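Local coordinates for thiamine pyrophosphokinase (PDB 2G9Z), which catalyses the transfer of a pyrophosphate group from ATP to thiamine, making the cofactor thiamine pyrophosphate, with bound magnesium ions in its active site, at residues A[160-168]-A[198-207]; A[256-266]-A[316-324]. One frame throughout, in Å; residues are numbered along the deposited sequence.

Contact 1: residues A[160-168]-A[198-207]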
loop_
_atom_site.group_PDB
_atom_site.type_symbol
_atom_site.label_atom_id
_atom_site.label_comp_id
_atom_site.label_asym_id
_atom_site.label_seq_id
_atom_site.Cartn_x
_atom_site.Cartn_y
_atom_site.Cartn_z
ATOM N N ILE A 160 -18.990 -4.911 1.923
ATOM C CA ILE A 160 -19.061 -5.753 0.736
ATOM C C ILE A 160 -20.205 -6.754 0.905
ATOM O O ILE A 160 -20.993 -6.977 -0.013
ATOM C CB ILE A 160 -17.736 -6.527 0.507
ATOM C CG1 ILE A 160 -16.628 -5.556 0.087
ATOM C CG2 ILE A 160 -17.937 -7.609 -0.556
ATOM C CD1 ILE A 160 -16.879 -4.860 -1.249
ATOM N N HIS A 161 -20.289 -7.357 2.083
ATOM C CA HIS A 161 -21.348 -8.319 2.370
ATOM C C HIS A 161 -22.708 -7.651 2.225
ATOM O O HIS A 161 -23.653 -8.244 1.700
ATOM C CB HIS A 161 -21.182 -8.872 3.783
ATOM C CG HIS A 161 -20.210 -10.005 3.873
ATOM N ND1 HIS A 161 -19.579 -10.355 5.047
ATOM C CD2 HIS A 161 -19.771 -10.876 2.934
ATOM C CE1 HIS A 161 -18.791 -11.391 4.827
ATOM N NE2 HIS A 161 -18.889 -11.728 3.553
ATOM N N CYS A 162 -22.805 -6.415 2.700
ATOM C CA CYS A 162 -24.046 -5.665 2.596
ATOM C C CYS A 162 -24.386 -5.464 1.119
ATOM O O CYS A 162 -25.545 -5.570 0.718
ATOM C CB CYS A 162 -23.903 -4.308 3.287
ATOM S SG CYS A 162 -25.228 -3.143 2.918
ATOM N N ILE A 163 -23.367 -5.171 0.317
ATOM C CA ILE A 163 -23.556 -4.955 -1.115
ATOM C C ILE A 163 -24.024 -6.238 -1.795
ATOM O O ILE A 163 -24.952 -6.224 -2.608
ATOM C CB ILE A 163 -22.239 -4.475 -1.779
ATOM C CG1 ILE A 163 -21.962 -3.026 -1.367
ATOM C CG2 ILE A 163 -22.329 -4.612 -3.304
ATOM C CD1 ILE A 163 -20.568 -2.531 -1.697
ATOM N N GLN A 164 -23.371 -7.345 -1.464
ATOM C CA GLN A 164 -23.728 -8.630 -2.042
ATOM C C GLN A 164 -25.133 -9.034 -1.618
ATOM O O GLN A 164 -25.922 -9.518 -2.435
ATOM C CB GLN A 164 -22.720 -9.695 -1.615
ATOM C CG GLN A 164 -21.376 -9.562 -2.309
ATOM C CD GLN A 164 -20.410 -10.653 -1.917
ATOM O OE1 GLN A 164 -19.931 -10.696 -0.784
ATOM N NE2 GLN A 164 -20.127 -11.553 -2.851
ATOM N N LEU A 165 -25.444 -8.824 -0.343
ATOM C CA LEU A 165 -26.760 -9.161 0.179
ATOM C C LEU A 165 -27.840 -8.271 -0.425
ATOM O O LEU A 165 -28.953 -8.728 -0.680
ATOM C CB LEU A 165 -26.767 -9.052 1.707
ATOM C CG LEU A 165 -26.006 -10.186 2.402
ATOM C CD1 LEU A 165 -25.915 -9.925 3.894
ATOM C CD2 LEU A 165 -26.722 -11.509 2.136
ATOM N N HIS A 166 -27.514 -7.004 -0.658
ATOM C CA HIS A 166 -28.474 -6.074 -1.248
ATOM C C HIS A 166 -29.004 -6.577 -2.589
ATOM O O HIS A 166 -30.206 -6.574 -2.826
ATOM C CB HIS A 166 -27.840 -4.701 -1.472
ATOM C CG HIS A 166 -28.636 -3.816 -2.384
ATOM N ND1 HIS A 166 -29.677 -3.030 -1.942
ATOM C CD2 HIS A 166 -28.564 -3.627 -3.725
ATOM C CE1 HIS A 166 -30.211 -2.394 -2.969
ATOM N NE2 HIS A 166 -29.555 -2.739 -4.062
ATOM N N TYR A 167 -28.097 -6.994 -3.466
ATOM C CA TYR A 167 -28.482 -7.479 -4.788
ATOM C C TYR A 167 -29.171 -8.834 -4.753
ATOM O O TYR A 167 -29.643 -9.330 -5.776
ATOM C CB TYR A 167 -27.259 -7.517 -5.706
ATOM C CG TYR A 167 -26.886 -6.141 -6.212
ATOM C CD1 TYR A 167 -27.658 -5.510 -7.189
ATOM C CD2 TYR A 167 -25.811 -5.441 -5.669
ATOM C CE1 TYR A 167 -27.374 -4.216 -7.609
ATOM C CE2 TYR A 167 -25.516 -4.137 -6.082
ATOM C CZ TYR A 167 -26.307 -3.531 -7.051
ATOM O OH TYR A 167 -26.055 -2.239 -7.448
ATOM N N GLN A 168 -29.239 -9.427 -3.570
ATOM C CA GLN A 168 -29.898 -10.714 -3.428
ATOM C C GLN A 168 -31.270 -10.559 -2.785
ATOM O O GLN A 168 -32.250 -11.150 -3.240
ATOM C CB GLN A 168 -29.057 -11.664 -2.573
ATOM C CG GLN A 168 -27.758 -12.119 -3.211
ATOM C CD GLN A 168 -27.973 -12.789 -4.553
ATOM O OE1 GLN A 168 -28.806 -13.690 -4.684
ATOM N NE2 GLN A 168 -27.217 -12.358 -5.556
ATOM N N ASP A 198 -30.006 -19.918 -2.076
ATOM C CA ASP A 198 -30.887 -18.823 -2.478
ATOM C C ASP A 198 -30.090 -17.665 -3.069
ATOM O O ASP A 198 -30.549 -16.522 -3.065
ATOM C CB ASP A 198 -31.688 -18.316 -1.275
ATOM C CG ASP A 198 -32.876 -19.197 -0.947
ATOM O OD1 ASP A 198 -33.815 -19.258 -1.769
ATOM O OD2 ASP A 198 -32.875 -19.825 0.132
ATOM N N VAL A 199 -28.901 -17.963 -3.582
ATOM C CA VAL A 199 -28.045 -16.930 -4.155
ATOM C C VAL A 199 -28.036 -16.906 -5.679
ATOM O O VAL A 199 -27.793 -17.923 -6.327
ATOM C CB VAL A 199 -26.587 -17.084 -3.669
ATOM C CG1 VAL A 199 -25.720 -15.994 -4.279
ATOM C CG2 VAL A 199 -26.533 -17.014 -2.150
ATOM N N VAL A 200 -28.306 -15.730 -6.239
ATOM C CA VAL A 200 -28.310 -15.530 -7.683
ATOM C C VAL A 200 -26.856 -15.362 -8.108
ATOM O O VAL A 200 -26.342 -14.246 -8.182
ATOM C CB VAL A 200 -29.103 -14.261 -8.068
ATOM C CG1 VAL A 200 -29.093 -14.071 -9.578
ATOM C CG2 VAL A 200 -30.527 -14.369 -7.554
ATOM N N VAL A 201 -26.201 -16.485 -8.382
ATOM C CA VAL A 201 -24.796 -16.502 -8.771
ATOM C C VAL A 201 -24.450 -15.753 -10.061
ATOM O O VAL A 201 -23.277 -15.471 -10.314
ATOM C CB VAL A 201 -24.290 -17.965 -8.892
ATOM C CG1 VAL A 201 -25.037 -18.686 -10.005
ATOM C CG2 VAL A 201 -22.790 -17.988 -9.143
ATOM N N ASP A 202 -25.449 -15.414 -10.870
ATOM C CA ASP A 202 -25.169 -14.719 -12.124
ATOM C C ASP A 202 -25.605 -13.257 -12.196
ATOM O O ASP A 202 -26.657 -12.934 -12.749
ATOM C CB ASP A 202 -25.778 -15.491 -13.299
ATOM C CG ASP A 202 -27.289 -15.542 -13.247
ATOM O OD1 ASP A 202 -27.836 -16.026 -12.234
ATOM O OD2 ASP A 202 -27.929 -15.099 -14.223
ATOM N N ILE A 203 -24.783 -12.374 -11.640
ATOM C CA ILE A 203 -25.064 -10.945 -11.671
ATOM C C ILE A 203 -23.753 -10.163 -11.711
ATOM O O ILE A 203 -22.910 -10.290 -10.823
ATOM C CB ILE A 203 -25.907 -10.499 -10.452
ATOM C CG1 ILE A 203 -26.186 -8.995 -10.545
ATOM C CG2 ILE A 203 -25.191 -10.853 -9.156
ATOM C CD1 ILE A 203 -27.096 -8.468 -9.461
ATOM N N ASP A 204 -23.586 -9.369 -12.763
ATOM C CA ASP A 204 -22.381 -8.570 -12.946
ATOM C C ASP A 204 -22.429 -7.286 -12.136
ATOM O O ASP A 204 -23.292 -6.436 -12.347
ATOM C CB ASP A 204 -22.196 -8.239 -14.426
ATOM C CG ASP A 204 -22.054 -9.478 -15.282
ATOM O OD1 ASP A 204 -21.106 -10.256 -15.046
ATOM O OD2 ASP A 204 -22.891 -9.675 -16.187
ATOM N N ILE A 205 -21.485 -7.153 -11.214
ATOM C CA ILE A 205 -21.409 -5.984 -10.353
ATOM C C ILE A 205 -20.042 -5.318 -10.467
ATOM O O ILE A 205 -19.014 -5.991 -10.513
ATOM C CB ILE A 205 -21.625 -6.375 -8.869
ATOM C CG1 ILE A 205 -22.927 -7.163 -8.711
ATOM C CG2 ILE A 205 -21.644 -5.129 -7.995
ATOM C CD1 ILE A 205 -24.159 -6.396 -9.097
ATOM N N THR A 206 -20.046 -3.994 -10.522
ATOM C CA THR A 206 -18.818 -3.215 -10.579
ATOM C C THR A 206 -18.834 -2.333 -9.337
ATOM O O THR A 206 -19.736 -1.512 -9.159
ATOM C CB THR A 206 -18.757 -2.318 -11.838
ATOM O OG1 THR A 206 -18.683 -3.139 -13.011
ATOM C CG2 THR A 206 -17.535 -1.412 -11.784
ATOM N N ILE A 207 -17.850 -2.526 -8.465
ATOM C CA ILE A 207 -17.765 -1.748 -7.240
ATOM C C ILE A 207 -16.578 -0.791 -7.249
ATOM O O ILE A 207 -15.423 -1.215 -7.281
ATOM C CB ILE A 207 -17.607 -2.649 -6.000
ATOM C CG1 ILE A 207 -18.720 -3.695 -5.953
ATOM C CG2 ILE A 207 -17.650 -1.786 -4.734
ATOM C CD1 ILE A 207 -18.553 -4.698 -4.816
#
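Gln168 uses its side-chain amide to bind an inverse gamma turn centred on Val200. Val200 N gives a short, almost straight bond to Gln168 OE1, 2.6 Å long with an angle of 178° at the hydrogen. The N-H comes in tilted from the carbonyl plane of the amide. Gln168 NE2 returns a weak bond to Val200 O at 3.4 Å. Both polar atoms of the amide engage Val200, though the NE2 bond is weak; the pair probably limits rotation of the amide. A bend at chi2 (-57°) folds the Gln168 chain so that its amide faces this turn. CG1 of Val199 lies against the amide carbon.

On the residue before, the Tyr167 ring is sandwiched. Ile205 CD1 sits over the centre of one face, 3.8 Å from the ring centroid, in a CH-pi contact. His166 CD2 covers the opposite face. Ile203 crosses the tyrosine at about a right angle, and its CD1 is 3.8 Å from Tyr167 CD1. Tyr167 OH is hydrogen-bonded to Glu85.

Deeper in, Ile207 CD1 meets Ile160 CD1 at 3.9 Å and also packs on Ile163 CG2, tip to tip. Val65 of strand 64-68 adjoins Ile163 and Tyr167. This is the packing of helix 155-170 on the parallel part of a mixed sheet, typical of an alpha/beta fold, here within the catalytic domain.

Contact 2: residues A[256-266]-A[316-324]; sequences NYISYKNRLMF and RISGETGFI. With VNP (3-[(4-amino-2-methylpyrimidin-5-yl)methyl]-5-(2-{[hydroxy(phosphonoamino)phosphoryl]oxy}ethyl)-4-methyl-1,3-thiazol-3-I um), chain N.
The Tyr260 ring has Thr321 C over one face and Phe266 CE1 over the opposite face, both toward the rim. At its edge Gly319 O lies in the ring plane and accepts a 2.6 Å bond from Tyr260 OH. This hydroxyl in turn lies at the edge of the Phe323 ring, in its plane. One face of Phe323 is covered by Ile258, whose CB is 3.7 Å from the ring centroid in a CH-pi contact. With chi1 near 60°, CG of Phe323 sits between the backbone N and the carbonyl carbon, and the ring lies against Ile258.

The Arg263 guanidinium has Gly319 C, Ser318 O and Glu320 CA over one face. Arg263 NH1 donates to Ile317 O at 3.0 Å, meeting a lone pair in the carbonyl plane. The acceptor also lies in the guanidinium plane. A bend at chi3 (-63°) turns the group toward residues 317-320. Arg263 NH2 makes a long salt bridge to Glu320 OE2 (3.5 Å), with the two planes 69° apart. NH1 is also bonded to Asp29 O, and NH2 to Ser30 OG.

The backbones join antiparallel. Ile258 and Phe323 form a hydrogen-bonded pair, with Ile258 N 2.9 Å from Phe323 O. Beyond the strand, Tyr260 N donates to Thr321 O. A water links Tyr257 OH and Thr321 OG1.

At the start of the second segment, Arg316 meets the terminal phosphoryl group of the bound thiamine pyrophosphate analogue edge-on. Arg316 NH1 bonds O3G at 2.9 Å and Arg316 NH2 bonds O2G at 2.6 Å. The loop between this arginine and strand 322-327 therefore connects an antiparallel beta-sheet pair to the thiamine pocket of the vitamin B1 binding domain.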
loop_
_atom_site.group_PDB
_atom_site.type_symbol
_atom_site.label_atom_id
_atom_site.label_comp_id
_atom_site.label_asym_id
_atom_site.label_seq_id
_atom_site.Cartn_x
_atom_site.Cartn_y
_atom_site.Cartn_z
ATOM N N ASN A 256 -5.731 -10.544 -20.801
ATOM C CA ASN A 256 -6.513 -9.383 -20.395
ATOM C C ASN A 256 -6.315 -8.283 -21.425
ATOM O O ASN A 256 -5.190 -7.983 -21.811
ATOM C CB ASN A 256 -6.043 -8.852 -19.031
ATOM C CG ASN A 256 -6.315 -9.816 -17.895
ATOM O OD1 ASN A 256 -7.408 -9.834 -17.311
ATOM N ND2 ASN A 256 -5.323 -10.628 -17.577
ATOM N N TYR A 257 -7.408 -7.689 -21.881
ATOM C CA TYR A 257 -7.317 -6.591 -22.827
ATOM C C TYR A 257 -7.871 -5.373 -22.105
ATOM O O TYR A 257 -9.050 -5.333 -21.762
ATOM C CB TYR A 257 -8.133 -6.879 -24.094
ATOM C CG TYR A 257 -8.222 -5.693 -25.040
ATOM C CD1 TYR A 257 -7.074 -5.027 -25.465
ATOM C CD2 TYR A 257 -9.457 -5.236 -25.503
ATOM C CE1 TYR A 257 -7.152 -3.931 -26.328
ATOM C CE2 TYR A 257 -9.548 -4.141 -26.365
ATOM C CZ TYR A 257 -8.394 -3.495 -26.773
ATOM O OH TYR A 257 -8.480 -2.412 -27.622
ATOM N N ILE A 258 -7.006 -4.401 -21.838
ATOM C CA ILE A 258 -7.414 -3.183 -21.150
ATOM C C ILE A 258 -7.588 -2.118 -22.220
ATOM O O ILE A 258 -6.643 -1.814 -22.938
ATOM C CB ILE A 258 -6.337 -2.712 -20.135
ATOM C CG1 ILE A 258 -6.136 -3.762 -19.037
ATOM C CG2 ILE A 258 -6.756 -1.393 -19.508
ATOM C CD1 ILE A 258 -5.422 -5.023 -19.495
ATOM N N SER A 259 -8.792 -1.559 -22.332
ATOM C CA SER A 259 -9.048 -0.544 -23.351
ATOM C C SER A 259 -9.663 0.736 -22.809
ATOM O O SER A 259 -10.249 0.758 -21.728
ATOM C CB SER A 259 -9.950 -1.113 -24.452
ATOM O OG SER A 259 -11.244 -1.403 -23.955
ATOM N N TYR A 260 -9.519 1.802 -23.590
ATOM C CA TYR A 260 -10.029 3.124 -23.248
ATOM C C TYR A 260 -10.047 3.955 -24.532
ATOM O O TYR A 260 -9.349 3.622 -25.485
ATOM C CB TYR A 260 -9.112 3.776 -22.212
ATOM C CG TYR A 260 -7.656 3.393 -22.391
ATOM C CD1 TYR A 260 -7.105 2.327 -21.677
ATOM C CD2 TYR A 260 -6.854 4.045 -23.323
ATOM C CE1 TYR A 260 -5.796 1.917 -21.896
ATOM C CE2 TYR A 260 -5.543 3.644 -23.551
ATOM C CZ TYR A 260 -5.021 2.577 -22.836
ATOM O OH TYR A 260 -3.741 2.144 -23.082
ATOM N N LYS A 261 -10.843 5.024 -24.561
ATOM C CA LYS A 261 -10.930 5.885 -25.747
ATOM C C LYS A 261 -9.518 6.263 -26.181
ATOM O O LYS A 261 -9.122 6.029 -27.321
ATOM C CB LYS A 261 -11.737 7.148 -25.430
ATOM C CG LYS A 261 -11.713 8.201 -26.519
ATOM C CD LYS A 261 -12.284 9.522 -26.006
ATOM C CE LYS A 261 -12.197 10.611 -27.061
ATOM N NZ LYS A 261 -13.002 10.273 -28.268
ATOM N N ASN A 262 -8.778 6.863 -25.254
ATOM C CA ASN A 262 -7.383 7.242 -25.459
ATOM C C ASN A 262 -6.796 7.500 -24.081
ATOM O O ASN A 262 -7.510 7.437 -23.080
ATOM C CB ASN A 262 -7.235 8.489 -26.347
ATOM C CG ASN A 262 -8.081 9.649 -25.881
ATOM O OD1 ASN A 262 -8.075 10.012 -24.709
ATOM N ND2 ASN A 262 -8.808 10.253 -26.813
ATOM N N ARG A 263 -5.501 7.775 -24.024
ATOM C CA ARG A 263 -4.842 8.018 -22.747
ATOM C C ARG A 263 -5.132 9.405 -22.176
ATOM O O ARG A 263 -4.944 9.643 -20.980
ATOM C CB ARG A 263 -3.335 7.806 -22.903
ATOM C CG ARG A 263 -2.978 6.364 -23.216
ATOM C CD ARG A 263 -1.532 6.230 -23.635
ATOM N NE ARG A 263 -1.264 6.970 -24.867
ATOM C CZ ARG A 263 -0.086 6.990 -25.479
ATOM N NH1 ARG A 263 0.933 6.308 -24.971
ATOM N NH2 ARG A 263 0.076 7.700 -26.588
ATOM N N LEU A 264 -5.595 10.313 -23.027
ATOM C CA LEU A 264 -5.921 11.666 -22.588
ATOM C C LEU A 264 -7.068 11.641 -21.590
ATOM O O LEU A 264 -7.266 12.585 -20.828
ATOM C CB LEU A 264 -6.302 12.534 -23.789
ATOM C CG LEU A 264 -5.143 12.821 -24.743
ATOM C CD1 LEU A 264 -5.655 13.511 -26.000
ATOM C CD2 LEU A 264 -4.111 13.678 -24.019
ATOM N N MET A 265 -7.820 10.548 -21.596
ATOM C CA MET A 265 -8.945 10.397 -20.684
ATOM C C MET A 265 -8.506 10.389 -19.223
ATOM O O MET A 265 -9.189 10.947 -18.364
ATOM C CB MET A 265 -9.683 9.094 -20.970
ATOM C CG MET A 265 -10.125 8.915 -22.395
ATOM S SD MET A 265 -10.659 7.219 -22.612
ATOM C CE MET A 265 -12.383 7.367 -22.224
ATOM N N PHE A 266 -7.372 9.752 -18.936
ATOM C CA PHE A 266 -6.888 9.664 -17.557
ATOM C C PHE A 266 -5.491 10.214 -17.326
ATOM O O PHE A 266 -4.996 10.216 -16.194
ATOM C CB PHE A 266 -6.933 8.209 -17.069
ATOM C CG PHE A 266 -6.138 7.253 -17.921
ATOM C CD1 PHE A 266 -6.678 6.729 -19.093
ATOM C CD2 PHE A 266 -4.851 6.879 -17.552
ATOM C CE1 PHE A 266 -5.949 5.844 -19.888
ATOM C CE2 PHE A 266 -4.109 5.995 -18.338
ATOM C CZ PHE A 266 -4.662 5.475 -19.511
ATOM N N ARG A 316 5.017 2.119 -18.039
ATOM C CA ARG A 316 4.178 3.159 -18.632
ATOM C C ARG A 316 3.273 2.537 -19.694
ATOM O O ARG A 316 3.539 1.444 -20.193
ATOM C CB ARG A 316 5.012 4.259 -19.308
ATOM C CG ARG A 316 6.330 4.611 -18.653
ATOM C CD ARG A 316 6.197 5.424 -17.376
ATOM N NE ARG A 316 7.529 5.778 -16.886
ATOM C CZ ARG A 316 7.821 6.092 -15.625
ATOM N NH1 ARG A 316 6.875 6.105 -14.701
ATOM N NH2 ARG A 316 9.075 6.368 -15.284
ATOM N N ILE A 317 2.216 3.254 -20.050
ATOM C CA ILE A 317 1.273 2.764 -21.042
ATOM C C ILE A 317 1.528 3.381 -22.417
ATOM O O ILE A 317 1.388 4.587 -22.604
ATOM C CB ILE A 317 -0.181 3.055 -20.598
ATOM C CG1 ILE A 317 -0.467 2.335 -19.270
ATOM C CG2 ILE A 317 -1.159 2.606 -21.678
ATOM C CD1 ILE A 317 -1.863 2.550 -18.729
ATOM N N SER A 318 1.922 2.540 -23.369
ATOM C CA SER A 318 2.190 2.990 -24.732
ATOM C C SER A 318 0.954 2.864 -25.625
ATOM O O SER A 318 0.772 3.647 -26.558
ATOM C CB SER A 318 3.346 2.184 -25.340
ATOM O OG SER A 318 4.564 2.451 -24.666
ATOM N N GLY A 319 0.113 1.872 -25.344
ATOM C CA GLY A 319 -1.090 1.680 -26.143
ATOM C C GLY A 319 -1.997 2.893 -26.090
ATOM O O GLY A 319 -2.451 3.291 -25.018
ATOM N N GLU A 320 -2.281 3.485 -27.246
ATOM C CA GLU A 320 -3.122 4.674 -27.285
ATOM C C GLU A 320 -4.586 4.400 -26.976
ATOM O O GLU A 320 -5.276 5.252 -26.419
ATOM C CB GLU A 320 -3.033 5.348 -28.657
ATOM C CG GLU A 320 -1.626 5.713 -29.090
ATOM C CD GLU A 320 -1.626 6.768 -30.175
ATOM O OE1 GLU A 320 -2.292 6.553 -31.214
ATOM O OE2 GLU A 320 -0.962 7.810 -29.981
ATOM N N THR A 321 -5.053 3.212 -27.341
ATOM C CA THR A 321 -6.445 2.838 -27.134
ATOM C C THR A 321 -6.590 1.600 -26.258
ATOM O O THR A 321 -7.703 1.175 -25.945
ATOM C CB THR A 321 -7.131 2.555 -28.480
ATOM O OG1 THR A 321 -6.526 1.407 -29.087
ATOM C CG2 THR A 321 -6.970 3.745 -29.413
ATOM N N GLY A 322 -5.462 1.017 -25.874
ATOM C CA GLY A 322 -5.509 -0.162 -25.034
ATOM C C GLY A 322 -4.219 -0.942 -25.077
ATOM O O GLY A 322 -3.327 -0.636 -25.861
ATOM N N PHE A 323 -4.115 -1.946 -24.214
ATOM C CA PHE A 323 -2.934 -2.792 -24.165
ATOM C C PHE A 323 -3.338 -4.180 -23.690
ATOM O O PHE A 323 -4.448 -4.383 -23.193
ATOM C CB PHE A 323 -1.870 -2.204 -23.229
ATOM C CG PHE A 323 -2.322 -2.047 -21.797
ATOM C CD1 PHE A 323 -2.986 -0.892 -21.381
ATOM C CD2 PHE A 323 -2.068 -3.053 -20.860
ATOM C CE1 PHE A 323 -3.395 -0.734 -20.045
ATOM C CE2 PHE A 323 -2.467 -2.911 -19.526
ATOM C CZ PHE A 323 -3.133 -1.749 -19.115
ATOM N N ILE A 324 -2.433 -5.135 -23.835
ATOM C CA ILE A 324 -2.725 -6.494 -23.425
ATOM C C ILE A 324 -1.746 -7.053 -22.403
ATOM O O ILE A 324 -0.536 -6.863 -22.512
ATOM C CB ILE A 324 -2.719 -7.436 -24.640
ATOM C CG1 ILE A 324 -3.875 -7.077 -25.578
ATOM C CG2 ILE A 324 -2.793 -8.895 -24.178
ATOM C CD1 ILE A 324 -3.839 -7.817 -26.897
HETATM O O2G VNP N . 9.771 7.724 -13.118
HETATM P PG VNP N . 8.931 7.613 -11.752
HETATM O O3G VNP N . 7.618 6.973 -11.992
HETATM O O1G VNP N . 8.772 9.121 -11.212
HETATM N N3B VNP N . 9.820 6.789 -10.671
HETATM P PB VNP N . 11.421 7.025 -10.806
HETATM O O2B VNP N . 12.086 6.419 -9.631
HETATM O O1B VNP N . 11.650 8.464 -11.058
HETATM O O1 VNP N . 11.830 6.210 -12.135
HETATM C C7 VNP N . 11.659 4.797 -12.296
HETATM C C12 VNP N . 12.745 4.341 -13.272
HETATM C C11 VNP N . 12.699 2.881 -13.732
HETATM C C10 VNP N . 11.645 2.531 -14.786
HETATM C CM4 VNP N . 11.155 3.536 -15.832
HETATM S S1 VNP N . 12.348 1.598 -12.486
HETATM C C9 VNP N . 11.572 0.555 -13.656
HETATM N N5 VNP N . 11.174 1.283 -14.702
HETATM C C7A VNP N . 10.194 0.786 -15.681
HETATM C C5A VNP N . 10.186 -0.738 -15.828
HETATM C C6A VNP N . 8.996 -1.381 -15.511
HETATM N N1A VNP N . 8.855 -2.681 -15.690
HETATM C C2A VNP N . 9.859 -3.421 -16.181
HETATM C CM2 VNP N . 9.650 -4.920 -16.411
HETATM N N3A VNP N . 11.029 -2.848 -16.494
HETATM C C4A VNP N . 11.215 -1.530 -16.329
HETATM N N4A VNP N . 12.391 -0.999 -16.656
HETATM O O HOH W 1 -6.511 -1.009 -28.281
#

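In the fold
Contact 1 closes before contact 2 opens along the chain. Their centres are about 29 Å apart, and their nearest atoms about 13 Å, so they do not touch. Contact 1 joins helix 155-170 to strand 205-210 of the ten-stranded mixed sheet. Contact 2 pairs strands 254-259 and 322-327 in a separate five-stranded sheet. The larger sheet still links the regions, because strand 315-316, at the start of segment 316-324, is its outermost strand within this chain. The bound analogue is also bonded by Gln151, Asp155 and Arg216 of the second subunit. This is consistent with an active site built across the dimer, from the catalytic part of one chain and the vitamin-binding part of the other.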